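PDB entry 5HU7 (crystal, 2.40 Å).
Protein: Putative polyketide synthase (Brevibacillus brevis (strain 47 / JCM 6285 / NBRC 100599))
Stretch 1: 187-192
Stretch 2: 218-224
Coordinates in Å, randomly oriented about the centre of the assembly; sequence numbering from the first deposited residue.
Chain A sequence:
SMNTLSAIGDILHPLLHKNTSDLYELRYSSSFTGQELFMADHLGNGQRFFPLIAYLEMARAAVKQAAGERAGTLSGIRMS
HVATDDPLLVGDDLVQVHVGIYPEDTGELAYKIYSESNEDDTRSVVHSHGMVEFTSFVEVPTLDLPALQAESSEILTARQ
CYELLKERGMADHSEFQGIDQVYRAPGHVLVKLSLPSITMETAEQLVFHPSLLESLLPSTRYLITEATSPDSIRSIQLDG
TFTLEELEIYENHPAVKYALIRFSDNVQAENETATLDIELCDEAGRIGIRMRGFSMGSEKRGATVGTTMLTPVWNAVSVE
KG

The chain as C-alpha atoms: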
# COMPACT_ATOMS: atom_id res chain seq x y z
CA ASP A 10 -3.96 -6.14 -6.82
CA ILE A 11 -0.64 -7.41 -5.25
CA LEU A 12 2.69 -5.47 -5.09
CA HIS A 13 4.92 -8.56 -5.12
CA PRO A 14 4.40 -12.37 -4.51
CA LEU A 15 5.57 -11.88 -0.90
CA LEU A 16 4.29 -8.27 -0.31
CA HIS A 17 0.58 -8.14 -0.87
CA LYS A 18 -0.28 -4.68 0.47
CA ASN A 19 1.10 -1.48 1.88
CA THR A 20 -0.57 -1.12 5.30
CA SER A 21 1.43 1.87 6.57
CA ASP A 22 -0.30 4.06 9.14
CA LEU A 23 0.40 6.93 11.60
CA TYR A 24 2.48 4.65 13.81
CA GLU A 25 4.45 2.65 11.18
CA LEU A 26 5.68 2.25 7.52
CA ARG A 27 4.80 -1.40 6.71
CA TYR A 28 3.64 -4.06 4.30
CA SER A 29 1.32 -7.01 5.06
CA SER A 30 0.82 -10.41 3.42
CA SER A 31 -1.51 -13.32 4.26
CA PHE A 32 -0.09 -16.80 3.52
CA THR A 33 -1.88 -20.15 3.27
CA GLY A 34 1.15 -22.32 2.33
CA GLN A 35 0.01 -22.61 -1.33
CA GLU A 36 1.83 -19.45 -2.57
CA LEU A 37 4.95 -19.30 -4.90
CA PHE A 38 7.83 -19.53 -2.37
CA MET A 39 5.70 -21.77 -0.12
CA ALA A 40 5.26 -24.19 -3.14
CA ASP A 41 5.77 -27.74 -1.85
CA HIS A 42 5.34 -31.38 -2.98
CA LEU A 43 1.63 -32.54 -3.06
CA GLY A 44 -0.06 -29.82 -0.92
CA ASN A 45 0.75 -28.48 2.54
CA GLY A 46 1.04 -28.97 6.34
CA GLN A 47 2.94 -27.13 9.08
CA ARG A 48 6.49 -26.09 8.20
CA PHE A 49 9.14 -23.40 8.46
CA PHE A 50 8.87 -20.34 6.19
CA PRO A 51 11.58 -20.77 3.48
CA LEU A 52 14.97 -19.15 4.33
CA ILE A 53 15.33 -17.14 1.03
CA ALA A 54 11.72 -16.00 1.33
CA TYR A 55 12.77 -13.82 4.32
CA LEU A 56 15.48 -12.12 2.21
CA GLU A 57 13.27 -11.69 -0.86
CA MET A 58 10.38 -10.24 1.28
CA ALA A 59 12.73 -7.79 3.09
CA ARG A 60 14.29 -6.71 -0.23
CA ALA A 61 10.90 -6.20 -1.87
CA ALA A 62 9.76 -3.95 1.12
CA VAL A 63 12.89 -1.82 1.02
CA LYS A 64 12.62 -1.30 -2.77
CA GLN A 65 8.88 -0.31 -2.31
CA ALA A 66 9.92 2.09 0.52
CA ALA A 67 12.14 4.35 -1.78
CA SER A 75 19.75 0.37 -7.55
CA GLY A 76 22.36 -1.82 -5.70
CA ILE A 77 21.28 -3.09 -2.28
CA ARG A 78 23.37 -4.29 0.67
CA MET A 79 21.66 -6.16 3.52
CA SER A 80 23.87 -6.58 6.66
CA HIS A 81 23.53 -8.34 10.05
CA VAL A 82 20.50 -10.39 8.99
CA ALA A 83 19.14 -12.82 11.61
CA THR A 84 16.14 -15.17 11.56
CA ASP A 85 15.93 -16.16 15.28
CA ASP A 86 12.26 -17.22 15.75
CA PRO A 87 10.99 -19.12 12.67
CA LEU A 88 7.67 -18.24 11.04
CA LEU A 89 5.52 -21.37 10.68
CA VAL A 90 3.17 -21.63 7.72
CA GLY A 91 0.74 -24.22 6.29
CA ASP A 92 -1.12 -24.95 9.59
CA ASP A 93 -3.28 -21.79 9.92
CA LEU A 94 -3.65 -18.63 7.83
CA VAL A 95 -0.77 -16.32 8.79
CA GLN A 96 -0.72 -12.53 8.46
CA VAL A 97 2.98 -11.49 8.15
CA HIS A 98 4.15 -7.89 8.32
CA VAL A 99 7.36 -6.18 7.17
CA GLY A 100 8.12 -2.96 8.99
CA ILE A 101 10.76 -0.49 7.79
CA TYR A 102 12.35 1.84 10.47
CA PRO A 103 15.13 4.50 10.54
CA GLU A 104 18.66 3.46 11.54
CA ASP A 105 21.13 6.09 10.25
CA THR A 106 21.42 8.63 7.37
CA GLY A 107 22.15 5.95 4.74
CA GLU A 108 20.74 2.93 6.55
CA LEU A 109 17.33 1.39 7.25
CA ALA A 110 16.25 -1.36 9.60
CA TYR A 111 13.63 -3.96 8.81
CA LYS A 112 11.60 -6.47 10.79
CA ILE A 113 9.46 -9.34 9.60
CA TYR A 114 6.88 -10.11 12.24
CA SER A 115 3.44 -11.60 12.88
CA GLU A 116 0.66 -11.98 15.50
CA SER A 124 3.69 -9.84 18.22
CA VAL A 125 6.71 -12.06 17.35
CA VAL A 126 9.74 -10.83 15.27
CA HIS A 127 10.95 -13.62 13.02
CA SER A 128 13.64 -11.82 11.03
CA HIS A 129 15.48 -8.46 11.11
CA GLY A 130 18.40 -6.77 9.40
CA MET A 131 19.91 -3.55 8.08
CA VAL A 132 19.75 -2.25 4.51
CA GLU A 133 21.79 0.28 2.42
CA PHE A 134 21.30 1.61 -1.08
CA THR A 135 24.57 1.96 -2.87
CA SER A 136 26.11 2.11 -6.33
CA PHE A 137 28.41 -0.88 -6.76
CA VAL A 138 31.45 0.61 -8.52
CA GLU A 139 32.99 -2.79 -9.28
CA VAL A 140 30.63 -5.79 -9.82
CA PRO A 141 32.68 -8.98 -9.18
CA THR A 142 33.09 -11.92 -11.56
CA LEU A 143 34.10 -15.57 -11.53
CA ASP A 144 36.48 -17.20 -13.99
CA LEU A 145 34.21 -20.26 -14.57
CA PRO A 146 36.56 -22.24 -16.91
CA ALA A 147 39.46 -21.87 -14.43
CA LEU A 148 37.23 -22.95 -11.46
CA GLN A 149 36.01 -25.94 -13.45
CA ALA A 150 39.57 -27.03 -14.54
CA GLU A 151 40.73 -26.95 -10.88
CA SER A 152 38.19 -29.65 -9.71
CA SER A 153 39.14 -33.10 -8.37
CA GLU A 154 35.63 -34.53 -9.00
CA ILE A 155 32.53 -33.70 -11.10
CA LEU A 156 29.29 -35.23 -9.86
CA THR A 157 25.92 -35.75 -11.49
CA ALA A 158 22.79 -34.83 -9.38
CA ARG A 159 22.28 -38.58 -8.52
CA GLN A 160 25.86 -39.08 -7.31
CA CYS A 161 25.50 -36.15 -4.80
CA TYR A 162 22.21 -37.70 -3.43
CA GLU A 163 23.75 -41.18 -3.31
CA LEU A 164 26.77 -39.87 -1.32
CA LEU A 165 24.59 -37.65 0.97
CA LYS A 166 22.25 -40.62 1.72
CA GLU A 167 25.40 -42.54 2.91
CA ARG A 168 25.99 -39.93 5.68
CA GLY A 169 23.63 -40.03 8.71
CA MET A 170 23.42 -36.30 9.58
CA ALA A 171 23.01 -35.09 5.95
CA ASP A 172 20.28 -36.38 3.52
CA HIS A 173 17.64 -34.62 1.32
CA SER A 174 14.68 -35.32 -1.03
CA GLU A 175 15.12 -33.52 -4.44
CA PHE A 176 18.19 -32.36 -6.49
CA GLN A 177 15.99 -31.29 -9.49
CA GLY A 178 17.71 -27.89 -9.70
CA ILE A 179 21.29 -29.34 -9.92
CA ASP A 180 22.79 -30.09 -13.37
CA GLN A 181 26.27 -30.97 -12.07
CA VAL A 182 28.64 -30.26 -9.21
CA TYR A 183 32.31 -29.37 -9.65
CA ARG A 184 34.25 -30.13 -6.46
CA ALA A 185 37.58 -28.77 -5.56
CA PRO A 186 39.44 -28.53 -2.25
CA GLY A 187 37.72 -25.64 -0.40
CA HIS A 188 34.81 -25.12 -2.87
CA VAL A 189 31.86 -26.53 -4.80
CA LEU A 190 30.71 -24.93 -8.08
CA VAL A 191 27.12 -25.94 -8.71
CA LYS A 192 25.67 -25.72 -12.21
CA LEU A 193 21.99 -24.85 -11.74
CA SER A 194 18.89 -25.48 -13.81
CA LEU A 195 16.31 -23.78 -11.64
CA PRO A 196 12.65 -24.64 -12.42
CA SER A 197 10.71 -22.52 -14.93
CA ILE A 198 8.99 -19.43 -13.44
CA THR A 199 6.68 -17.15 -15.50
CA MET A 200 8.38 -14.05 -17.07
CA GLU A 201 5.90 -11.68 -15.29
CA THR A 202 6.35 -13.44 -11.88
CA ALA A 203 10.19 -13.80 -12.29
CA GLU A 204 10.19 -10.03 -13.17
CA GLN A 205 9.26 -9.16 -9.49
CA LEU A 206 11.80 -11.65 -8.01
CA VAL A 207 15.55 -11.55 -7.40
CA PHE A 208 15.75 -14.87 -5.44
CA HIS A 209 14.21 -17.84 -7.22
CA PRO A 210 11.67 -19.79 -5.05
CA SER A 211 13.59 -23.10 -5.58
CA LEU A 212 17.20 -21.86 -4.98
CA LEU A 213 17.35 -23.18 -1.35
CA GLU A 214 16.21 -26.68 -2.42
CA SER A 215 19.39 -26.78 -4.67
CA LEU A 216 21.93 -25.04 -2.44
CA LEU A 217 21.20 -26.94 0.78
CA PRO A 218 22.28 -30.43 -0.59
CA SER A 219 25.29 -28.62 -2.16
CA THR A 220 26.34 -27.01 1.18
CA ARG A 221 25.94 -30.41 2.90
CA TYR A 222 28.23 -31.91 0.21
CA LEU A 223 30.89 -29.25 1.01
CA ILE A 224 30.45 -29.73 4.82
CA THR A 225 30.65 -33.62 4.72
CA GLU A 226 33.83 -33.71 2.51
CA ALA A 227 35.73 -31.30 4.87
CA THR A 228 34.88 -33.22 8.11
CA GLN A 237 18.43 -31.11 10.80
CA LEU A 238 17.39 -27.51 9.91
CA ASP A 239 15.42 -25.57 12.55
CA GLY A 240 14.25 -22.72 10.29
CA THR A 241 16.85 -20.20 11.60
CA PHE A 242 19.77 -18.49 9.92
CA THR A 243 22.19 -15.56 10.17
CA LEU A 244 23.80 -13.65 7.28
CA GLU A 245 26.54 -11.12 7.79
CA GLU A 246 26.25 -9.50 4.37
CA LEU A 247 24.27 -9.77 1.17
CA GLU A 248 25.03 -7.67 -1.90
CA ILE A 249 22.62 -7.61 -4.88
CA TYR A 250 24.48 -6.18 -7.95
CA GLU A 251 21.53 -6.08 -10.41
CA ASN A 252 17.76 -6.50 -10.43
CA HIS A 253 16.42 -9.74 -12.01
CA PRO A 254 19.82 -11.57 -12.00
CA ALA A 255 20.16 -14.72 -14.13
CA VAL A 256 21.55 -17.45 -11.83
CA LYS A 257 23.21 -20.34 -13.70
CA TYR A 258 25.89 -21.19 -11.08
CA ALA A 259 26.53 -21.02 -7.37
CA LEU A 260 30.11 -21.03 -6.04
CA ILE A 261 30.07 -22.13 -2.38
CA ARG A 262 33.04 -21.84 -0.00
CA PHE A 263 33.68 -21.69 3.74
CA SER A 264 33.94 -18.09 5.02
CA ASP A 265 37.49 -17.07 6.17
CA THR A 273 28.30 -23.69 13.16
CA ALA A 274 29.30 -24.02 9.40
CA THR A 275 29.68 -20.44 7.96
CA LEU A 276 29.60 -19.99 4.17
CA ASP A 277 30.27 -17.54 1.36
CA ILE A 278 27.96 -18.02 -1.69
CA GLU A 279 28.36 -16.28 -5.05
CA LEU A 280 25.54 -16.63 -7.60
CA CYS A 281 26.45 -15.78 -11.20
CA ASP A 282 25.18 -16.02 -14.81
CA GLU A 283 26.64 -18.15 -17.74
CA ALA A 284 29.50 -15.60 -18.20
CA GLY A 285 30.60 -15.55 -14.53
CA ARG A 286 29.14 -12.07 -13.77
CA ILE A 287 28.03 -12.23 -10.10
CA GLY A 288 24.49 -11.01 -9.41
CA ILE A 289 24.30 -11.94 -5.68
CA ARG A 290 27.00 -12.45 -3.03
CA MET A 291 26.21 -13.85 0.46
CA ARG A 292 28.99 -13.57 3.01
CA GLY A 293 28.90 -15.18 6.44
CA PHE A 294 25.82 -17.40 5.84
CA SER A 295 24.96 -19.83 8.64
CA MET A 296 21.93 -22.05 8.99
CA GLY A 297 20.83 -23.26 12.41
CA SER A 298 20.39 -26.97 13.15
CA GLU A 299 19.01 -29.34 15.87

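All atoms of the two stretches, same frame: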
# COMPACT_ATOMS: atom_id res chain seq x y z
N GLY A 187 38.19 -26.95 -0.87
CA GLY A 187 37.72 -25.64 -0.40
C GLY A 187 36.51 -25.04 -1.10
O GLY A 187 36.02 -23.99 -0.64
N HIS A 188 36.00 -25.66 -2.20
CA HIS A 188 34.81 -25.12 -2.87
C HIS A 188 34.01 -26.14 -3.67
O HIS A 188 34.53 -27.17 -4.08
CB HIS A 188 35.15 -23.90 -3.78
CG HIS A 188 35.81 -24.21 -5.10
ND1 HIS A 188 35.10 -24.79 -6.16
CD2 HIS A 188 37.05 -23.93 -5.53
CE1 HIS A 188 35.96 -24.90 -7.16
NE2 HIS A 188 37.14 -24.38 -6.84
N VAL A 189 32.75 -25.79 -3.93
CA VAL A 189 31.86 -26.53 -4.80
C VAL A 189 31.28 -25.51 -5.76
O VAL A 189 30.91 -24.42 -5.32
CB VAL A 189 30.78 -27.39 -4.10
CG1 VAL A 189 31.43 -28.49 -3.28
CG2 VAL A 189 29.86 -26.56 -3.22
N LEU A 190 31.30 -25.80 -7.07
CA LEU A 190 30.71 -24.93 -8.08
C LEU A 190 29.53 -25.71 -8.62
O LEU A 190 29.72 -26.77 -9.23
CB LEU A 190 31.69 -24.54 -9.19
CG LEU A 190 31.09 -23.74 -10.34
CD1 LEU A 190 30.81 -22.31 -9.91
CD2 LEU A 190 32.00 -23.79 -11.58
N VAL A 191 28.33 -25.24 -8.33
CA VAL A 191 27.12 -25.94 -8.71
C VAL A 191 26.58 -25.34 -9.99
O VAL A 191 26.34 -24.14 -10.02
CB VAL A 191 26.04 -25.81 -7.60
CG1 VAL A 191 24.79 -26.60 -7.96
CG2 VAL A 191 26.58 -26.28 -6.26
N LYS A 192 26.33 -26.17 -10.99
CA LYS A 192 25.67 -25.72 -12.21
C LYS A 192 24.17 -25.92 -11.97
O LYS A 192 23.73 -27.03 -11.68
CB LYS A 192 26.12 -26.50 -13.43
CG LYS A 192 25.52 -25.97 -14.72
CD LYS A 192 26.24 -26.51 -15.94
CE LYS A 192 25.54 -26.14 -17.22
NZ LYS A 192 24.25 -26.85 -17.39
N PRO A 218 21.49 -29.19 -0.37
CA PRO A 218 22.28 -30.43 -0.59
C PRO A 218 23.73 -30.18 -1.00
O PRO A 218 24.63 -30.95 -0.64
CB PRO A 218 21.49 -31.18 -1.69
CG PRO A 218 20.55 -30.20 -2.26
CD PRO A 218 20.28 -29.16 -1.21
N SER A 219 23.97 -29.06 -1.70
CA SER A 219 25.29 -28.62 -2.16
C SER A 219 26.17 -28.15 -0.99
O SER A 219 27.38 -28.39 -1.02
CB SER A 219 25.17 -27.50 -3.19
OG SER A 219 24.27 -27.83 -4.25
N THR A 220 25.58 -27.45 0.01
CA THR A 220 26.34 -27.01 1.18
C THR A 220 26.68 -28.22 2.03
O THR A 220 27.81 -28.33 2.53
CB THR A 220 25.66 -25.90 2.01
OG1 THR A 220 24.46 -26.37 2.64
CG2 THR A 220 25.38 -24.64 1.20
N ARG A 221 25.73 -29.16 2.16
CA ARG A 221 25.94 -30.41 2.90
C ARG A 221 27.06 -31.24 2.27
O ARG A 221 27.84 -31.86 2.99
CB ARG A 221 24.65 -31.24 2.96
CG ARG A 221 23.61 -30.64 3.86
CD ARG A 221 22.28 -31.31 3.63
NE ARG A 221 21.25 -30.88 4.57
CZ ARG A 221 19.98 -31.25 4.52
NH1 ARG A 221 19.56 -32.08 3.57
NH2 ARG A 221 19.11 -30.80 5.42
N TYR A 222 27.16 -31.22 0.94
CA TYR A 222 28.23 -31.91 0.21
C TYR A 222 29.59 -31.27 0.51
O TYR A 222 30.59 -31.98 0.64
CB TYR A 222 27.93 -31.93 -1.31
CG TYR A 222 29.05 -32.53 -2.13
CD1 TYR A 222 29.63 -33.74 -1.77
CD2 TYR A 222 29.54 -31.88 -3.25
CE1 TYR A 222 30.71 -34.26 -2.48
CE2 TYR A 222 30.62 -32.39 -3.97
CZ TYR A 222 31.19 -33.59 -3.60
OH TYR A 222 32.24 -34.16 -4.29
N LEU A 223 29.65 -29.94 0.65
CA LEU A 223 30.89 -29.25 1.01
C LEU A 223 31.28 -29.60 2.46
O LEU A 223 32.41 -30.01 2.73
CB LEU A 223 30.73 -27.72 0.86
CG LEU A 223 31.94 -26.84 1.23
CD1 LEU A 223 33.20 -27.24 0.45
CD2 LEU A 223 31.62 -25.38 1.03
N ILE A 224 30.30 -29.46 3.39
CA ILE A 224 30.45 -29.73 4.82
C ILE A 224 30.91 -31.17 5.11
O ILE A 224 31.86 -31.33 5.87
CB ILE A 224 29.14 -29.35 5.60
CG1 ILE A 224 28.97 -27.80 5.61
CG2 ILE A 224 29.16 -29.90 7.04
CD1 ILE A 224 27.55 -27.32 5.89

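How does the helix of stretch 2 approach the strand of stretch 1? The two run nearly antiparallel, with 154° between their N-to-C directions and a closest axis approach of 8.6 Å. No hydrogen bond crosses between them, so the contact rests on packing, which buries 266 Å² counting both sides. Pro 218, at the start of the stretch, stays out of reach of the strand, but its carbonyl O accepts a backbone hydrogen bond from N of Tyr 222 and so helps hold the turn that follows.

What does Ser 219 offer the strand? Its CA-to-CB bond points toward stretch 1, and its short side chain, in the m rotamer, lets a valine come close: OG lies 3.4 Å from CG2 of Val 191. That is a packing contact, since a methyl group cannot serve as a hydrogen-bond partner; the hydroxyl is satisfied elsewhere in the structure. The backbone takes part too, with O of Ser 219 sitting 3.8 Å from CG2 of Val 189. O of Ser 219 also accepts the helical hydrogen bond from N of Leu 223 at 3.2 Å, so its polarity is met while a methyl rests nearby. Thr 220 and Arg 221 make no contact; the CA-to-CB bond of Thr 220 points away from the strand, and the long side chain of Arg 221 is out of reach.

Why does the helix return to the strand at Tyr 222 and Leu 223? Three and four residues beyond Ser 219, about one helical turn, both again direct their CA-to-CB bonds toward the strand. They meet Val 189, which has the most area covered of any residue here: its CG1 is 3.9 Å from CD2 of Tyr 222, approaching the ring obliquely, and 4.3 Å from CB of Leu 223. A branched valine suits this place because its other methyl, CG2, reaches the carbonyl of Ser 219. The tyrosine supplies an apolar ring carbon here, while its OH is hydrogen-bonded elsewhere in the structure.

How does the contact finish? Leu 223 extends past Val 189 to the beginning of stretch 1, where its CD1 lies 4.2 Å from N of His 188 and 4.3 Å from C of Gly 187. These are contacts with backbone; the CA-to-CB bond of His 188 points away. At Gly 187, phi and psi of 88° and -7° would jam a CB against the preceding carbonyl O, which favours glycine.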